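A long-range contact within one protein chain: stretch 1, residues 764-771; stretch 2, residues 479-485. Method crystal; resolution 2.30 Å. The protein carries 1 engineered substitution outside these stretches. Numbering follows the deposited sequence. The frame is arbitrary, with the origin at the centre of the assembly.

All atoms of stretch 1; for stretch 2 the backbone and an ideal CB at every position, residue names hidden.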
ATOM      1  N   LEU A 764      -8.575  30.814 -12.339  1.00 59.11           N
ATOM      2  CA  LEU A 764      -8.986  31.559 -13.518  1.00 57.91           C
ATOM      3  C   LEU A 764      -7.817  32.199 -14.251  1.00 57.58           C
ATOM      4  O   LEU A 764      -6.901  32.759 -13.640  1.00 57.40           O
ATOM      5  CB  LEU A 764     -10.049  32.613 -13.164  1.00 58.45           C
ATOM      6  CG  LEU A 764     -11.533  32.334 -13.472  1.00 57.71           C
ATOM      7  CD1 LEU A 764     -12.004  31.046 -12.860  1.00 60.16           C
ATOM      8  CD2 LEU A 764     -12.422  33.478 -13.010  1.00 57.61           C
ATOM      9  N   HIS A 765      -7.869  32.101 -15.575  1.00 56.71           N
ATOM     10  CA  HIS A 765      -6.906  32.737 -16.451  1.00 56.47           C
ATOM     11  C   HIS A 765      -7.141  34.268 -16.469  1.00 57.04           C
ATOM     12  O   HIS A 765      -8.271  34.718 -16.259  1.00 56.95           O
ATOM     13  CB  HIS A 765      -7.032  32.103 -17.836  1.00 55.90           C
ATOM     14  CG  HIS A 765      -5.958  32.509 -18.790  1.00 55.55           C
ATOM     15  ND1 HIS A 765      -6.102  33.563 -19.667  1.00 56.63           N
ATOM     16  CD2 HIS A 765      -4.724  32.008 -19.008  1.00 54.36           C
ATOM     17  CE1 HIS A 765      -5.003  33.695 -20.383  1.00 54.64           C
ATOM     18  NE2 HIS A 765      -4.149  32.763 -20.002  1.00 54.63           N
ATOM     19  N   PRO A 766      -6.075  35.086 -16.661  1.00 57.21           N
ATOM     20  CA  PRO A 766      -6.326  36.523 -16.830  1.00 57.21           C
ATOM     21  C   PRO A 766      -7.476  36.857 -17.793  1.00 57.52           C
ATOM     22  O   PRO A 766      -8.165  37.840 -17.579  1.00 57.67           O
ATOM     23  CB  PRO A 766      -4.985  37.039 -17.371  1.00 56.95           C
ATOM     24  CG  PRO A 766      -3.992  36.139 -16.743  1.00 56.70           C
ATOM     25  CD  PRO A 766      -4.624  34.791 -16.665  1.00 56.87           C
ATOM     26  N   ALA A 767      -7.672  36.043 -18.834  1.00 57.62           N
ATOM     27  CA  ALA A 767      -8.744  36.255 -19.802  1.00 58.05           C
ATOM     28  C   ALA A 767     -10.115  35.881 -19.242  1.00 58.52           C
ATOM     29  O   ALA A 767     -11.123  36.474 -19.629  1.00 58.88           O
ATOM     30  CB  ALA A 767      -8.474  35.488 -21.087  1.00 57.47           C
ATOM     31  N   ASP A 768     -10.147  34.896 -18.348  1.00 59.01           N
ATOM     32  CA  ASP A 768     -11.388  34.443 -17.733  1.00 59.70           C
ATOM     33  C   ASP A 768     -11.927  35.506 -16.784  1.00 60.38           C
ATOM     34  O   ASP A 768     -13.132  35.706 -16.705  1.00 60.84           O
ATOM     35  CB  ASP A 768     -11.195  33.142 -16.930  1.00 59.70           C
ATOM     36  CG  ASP A 768     -10.938  31.895 -17.800  1.00 60.09           C
ATOM     37  OD1 ASP A 768     -11.474  31.758 -18.929  1.00 60.10           O
ATOM     38  OD2 ASP A 768     -10.210  31.009 -17.308  1.00 59.31           O
ATOM     39  N   VAL A 769     -11.045  36.177 -16.049  1.00 61.21           N
ATOM     40  CA  VAL A 769     -11.495  37.058 -14.979  1.00 61.91           C
ATOM     41  C   VAL A 769     -12.269  38.252 -15.520  1.00 62.80           C
ATOM     42  O   VAL A 769     -13.204  38.719 -14.876  1.00 63.36           O
ATOM     43  CB  VAL A 769     -10.364  37.436 -13.941  1.00 62.08           C
ATOM     44  CG1 VAL A 769      -9.037  36.804 -14.281  1.00 61.29           C
ATOM     45  CG2 VAL A 769     -10.227  38.950 -13.742  1.00 62.16           C
ATOM     46  N   GLU A 770     -11.906  38.701 -16.720  1.00 63.25           N
ATOM     47  CA  GLU A 770     -12.670  39.709 -17.440  1.00 64.26           C
ATOM     48  C   GLU A 770     -14.166  39.342 -17.545  1.00 63.90           C
ATOM     49  O   GLU A 770     -15.035  40.170 -17.246  1.00 64.11           O
ATOM     50  CB  GLU A 770     -12.065  39.951 -18.830  1.00 64.53           C
ATOM     51  CG  GLU A 770     -10.561  40.290 -18.822  1.00 65.43           C
ATOM     52  CD  GLU A 770     -10.086  41.066 -20.062  1.00 65.95           C
ATOM     53  OE1 GLU A 770      -8.943  41.584 -20.025  1.00 68.26           O
ATOM     54  OE2 GLU A 770     -10.828  41.155 -21.073  1.00 67.91           O
ATOM     55  N   ARG A 771     -14.451  38.107 -17.953  1.00 63.55           N
ATOM     56  CA  ARG A 771     -15.823  37.588 -18.022  1.00 63.43           C
ATOM     57  C   ARG A 771     -16.485  37.467 -16.638  1.00 63.02           C
ATOM     58  O   ARG A 771     -17.697  37.663 -16.509  1.00 63.49           O
ATOM     59  CB  ARG A 771     -15.851  36.231 -18.750  1.00 63.64           C
ATOM     60  CG  ARG A 771     -17.259  35.665 -19.062  1.00 64.41           C
ATOM     61  CD  ARG A 771     -17.260  34.125 -19.263  1.00 64.28           C
ATOM     62  NE  ARG A 771     -17.571  33.698 -20.634  1.00 67.50           N
ATOM     63  CZ  ARG A 771     -18.795  33.708 -21.179  1.00 68.83           C
ATOM     64  NH1 ARG A 771     -19.841  34.156 -20.489  1.00 69.98           N
ATOM     65  NH2 ARG A 771     -18.983  33.292 -22.427  1.00 67.46           N
ATOM     66  N   UNK A 479      -2.816  32.435 -29.051  1.00 64.49           N
ATOM     67  CA  UNK A 479      -2.576  32.264 -27.620  1.00 63.70           C
ATOM     68  C   UNK A 479      -2.985  33.489 -26.782  1.00 63.44           C
ATOM     69  O   UNK A 479      -2.424  34.583 -26.936  1.00 63.19           O
ATOM     70  CB  UNK A 479      -1.095  31.959 -27.388  1.00 63.70           C
ATOM     71  N   UNK A 480      -3.954  33.285 -25.886  1.00 63.04           N
ATOM     72  CA  UNK A 480      -4.408  34.339 -24.971  1.00 62.66           C
ATOM     73  C   UNK A 480      -3.455  34.570 -23.786  1.00 62.45           C
ATOM     74  O   UNK A 480      -3.488  35.642 -23.171  1.00 62.37           O
ATOM     75  CB  UNK A 480      -5.799  33.988 -24.440  1.00 62.66           C
ATOM     76  N   UNK A 481      -2.622  33.575 -23.461  1.00 61.96           N
ATOM     77  CA  UNK A 481      -1.480  33.787 -22.549  1.00 61.43           C
ATOM     78  C   UNK A 481      -0.505  34.781 -23.183  1.00 61.38           C
ATOM     79  O   UNK A 481      -0.070  35.744 -22.548  1.00 61.59           O
ATOM     80  CB  UNK A 481      -0.772  32.467 -22.238  1.00 61.43           C
ATOM     81  N   UNK A 482      -0.177  34.551 -24.449  1.00 61.57           N
ATOM     82  CA  UNK A 482       0.735  35.422 -25.187  1.00 61.59           C
ATOM     83  C   UNK A 482       0.245  36.847 -25.352  1.00 61.66           C
ATOM     84  O   UNK A 482       1.048  37.758 -25.539  1.00 61.64           O
ATOM     85  CB  UNK A 482       0.998  34.827 -26.572  1.00 61.59           C
ATOM     86  N   UNK A 483      -1.070  37.043 -25.276  1.00 62.09           N
ATOM     87  CA  UNK A 483      -1.668  38.371 -25.444  1.00 62.68           C
ATOM     88  C   UNK A 483      -1.547  39.209 -24.185  1.00 63.21           C
ATOM     89  O   UNK A 483      -1.211  40.392 -24.248  1.00 63.60           O
ATOM     90  CB  UNK A 483      -3.141  38.244 -25.838  1.00 62.68           C
ATOM     91  N   UNK A 484      -1.839  38.598 -23.042  1.00 63.96           N
ATOM     92  CA  UNK A 484      -1.652  39.256 -21.755  1.00 64.76           C
ATOM     93  C   UNK A 484      -0.175  39.475 -21.473  1.00 65.18           C
ATOM     94  O   UNK A 484       0.223  40.516 -20.964  1.00 65.27           O
ATOM     95  CB  UNK A 484      -2.289  38.434 -20.633  1.00 64.76           C
ATOM     96  N   UNK A 485       0.631  38.503 -21.871  1.00 66.16           N
ATOM     97  CA  UNK A 485       2.053  38.484 -21.569  1.00 66.61           C
ATOM     98  C   UNK A 485       2.844  39.470 -22.440  1.00 67.47           C
ATOM     99  O   UNK A 485       3.769  40.126 -21.949  1.00 67.80           O
ATOM    100  CB  UNK A 485       2.601  37.068 -21.754  1.00 66.61           C
TER

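Two helical segments meet nearly at right angles, their axes 10.6 Å apart at closest approach, and the N-terminal turn of stretch 1 lies against the first turns of stretch 2.

Position 479 immediately precedes the helix, and its ideal CB has nothing of stretch 1 within 5.5 Å. With phi/psi of -88/118, it suits a capping residue such as Ser, Thr, Asp or Asn. It is Ser 479, whose OG accepts from the backbone N of 482 at 2.9 Å.

At 480 the CA-to-CB bond points toward stretch 1, and the ideal CB lies 4.1 Å from His 765 CE1 and 4.5 Å from Ala 767 CB. Ala 767 offers only a methyl here, so a small residue such as alanine would fit, and so would an unbranched chain such as methionine, glutamine or glutamate. The residue is Gln 480, which reaches to Ala 767 so that its terminal amide rests near that methyl group. Gln 480 O lies 3.7 Å from His 765 CE1, near the plane of the imidazole ring.

Position 481 points sideways, yet its ideal CB is 4.1 Å from His 765 NE2. Because His 765 ND1 accepts from Ala 767 N (3.1 Å) in capping its own helix, NE2 is left to carry the proton, and a short acceptor would suit: Ser, Thr, Asp or Asn. Thr 481 fills the place, and its OG1 receives a weak hydrogen bond from His 765 NE2 at 3.5 Å.

Positions 482 and 483 are out of reach of stretch 1, which therefore sets little preference at either. They are Gly 482, with ordinary helical angles, and Gln 483.

Position 484 again points toward stretch 1, its ideal CB 4.5 Å from Pro 766 CB. Beyond it lies an apolar surface made by Pro 766 and Ala 767, with the carboxylate of Glu 770 farther along. Leucine or phenylalanine could cover the first part; a long side chain ending in a donor, such as tyrosine or lysine, could also meet the acid. Tyr 484 does both and has the largest area covered by stretch 1. Pro 766 CB sits over one face of the ring, 3.9 Å from the Tyr 484 centroid, in a CH-pi contact, while Ala 767 CB approaches Tyr 484 CE1 at 3.7 Å. At the ring edge, Tyr 484 OH donates to Glu 770 OE1 at a very short 2.4 Å, a distance to be read cautiously because the hydroxyl is crowded in the model.

Position 485 is out of reach of stretch 1, so many helix-compatible residues would serve; it is Leu 485.

Stretch 2, residues 479-485: SQTGQYL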
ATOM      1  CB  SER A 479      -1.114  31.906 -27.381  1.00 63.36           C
ATOM      2  OG  SER A 479      -0.710  32.250 -26.068  1.00 63.92           O
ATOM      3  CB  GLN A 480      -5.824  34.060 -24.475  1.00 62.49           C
ATOM      4  CG  GLN A 480      -6.877  33.939 -25.575  1.00 62.56           C
ATOM      5  CD  GLN A 480      -8.227  33.508 -25.030  1.00 63.11           C
ATOM      6  OE1 GLN A 480      -8.710  32.410 -25.325  1.00 63.77           O
ATOM      7  NE2 GLN A 480      -8.834  34.364 -24.204  1.00 62.94           N
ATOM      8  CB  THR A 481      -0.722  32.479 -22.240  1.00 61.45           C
ATOM      9  OG1 THR A 481      -1.648  31.414 -22.010  1.00 60.58           O
ATOM     10  CG2 THR A 481       0.174  32.639 -21.034  1.00 60.33           C
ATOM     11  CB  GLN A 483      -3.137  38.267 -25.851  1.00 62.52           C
ATOM     12  CG  GLN A 483      -3.353  37.844 -27.295  1.00 62.27           C
ATOM     13  CD  GLN A 483      -4.764  37.356 -27.548  1.00 62.41           C
ATOM     14  OE1 GLN A 483      -5.699  37.718 -26.828  1.00 63.28           O
ATOM     15  NE2 GLN A 483      -4.927  36.521 -28.568  1.00 61.84           N
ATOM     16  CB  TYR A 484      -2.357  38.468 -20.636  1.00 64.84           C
ATOM     17  CG  TYR A 484      -3.843  38.729 -20.666  1.00 64.82           C
ATOM     18  CD1 TYR A 484      -4.681  37.987 -21.494  1.00 64.81           C
ATOM     19  CD2 TYR A 484      -4.403  39.771 -19.920  1.00 65.09           C
ATOM     20  CE1 TYR A 484      -6.037  38.253 -21.564  1.00 64.50           C
ATOM     21  CE2 TYR A 484      -5.768  40.045 -19.978  1.00 65.01           C
ATOM     22  CZ  TYR A 484      -6.574  39.283 -20.808  1.00 64.61           C
ATOM     23  OH  TYR A 484      -7.921  39.540 -20.880  1.00 64.77           O
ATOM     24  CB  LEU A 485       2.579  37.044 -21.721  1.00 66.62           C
ATOM     25  CG  LEU A 485       3.735  36.484 -20.889  1.00 65.46           C
ATOM     26  CD1 LEU A 485       3.384  36.382 -19.420  1.00 64.04           C
ATOM     27  CD2 LEU A 485       4.125  35.124 -21.438  1.00 65.75           C
TER
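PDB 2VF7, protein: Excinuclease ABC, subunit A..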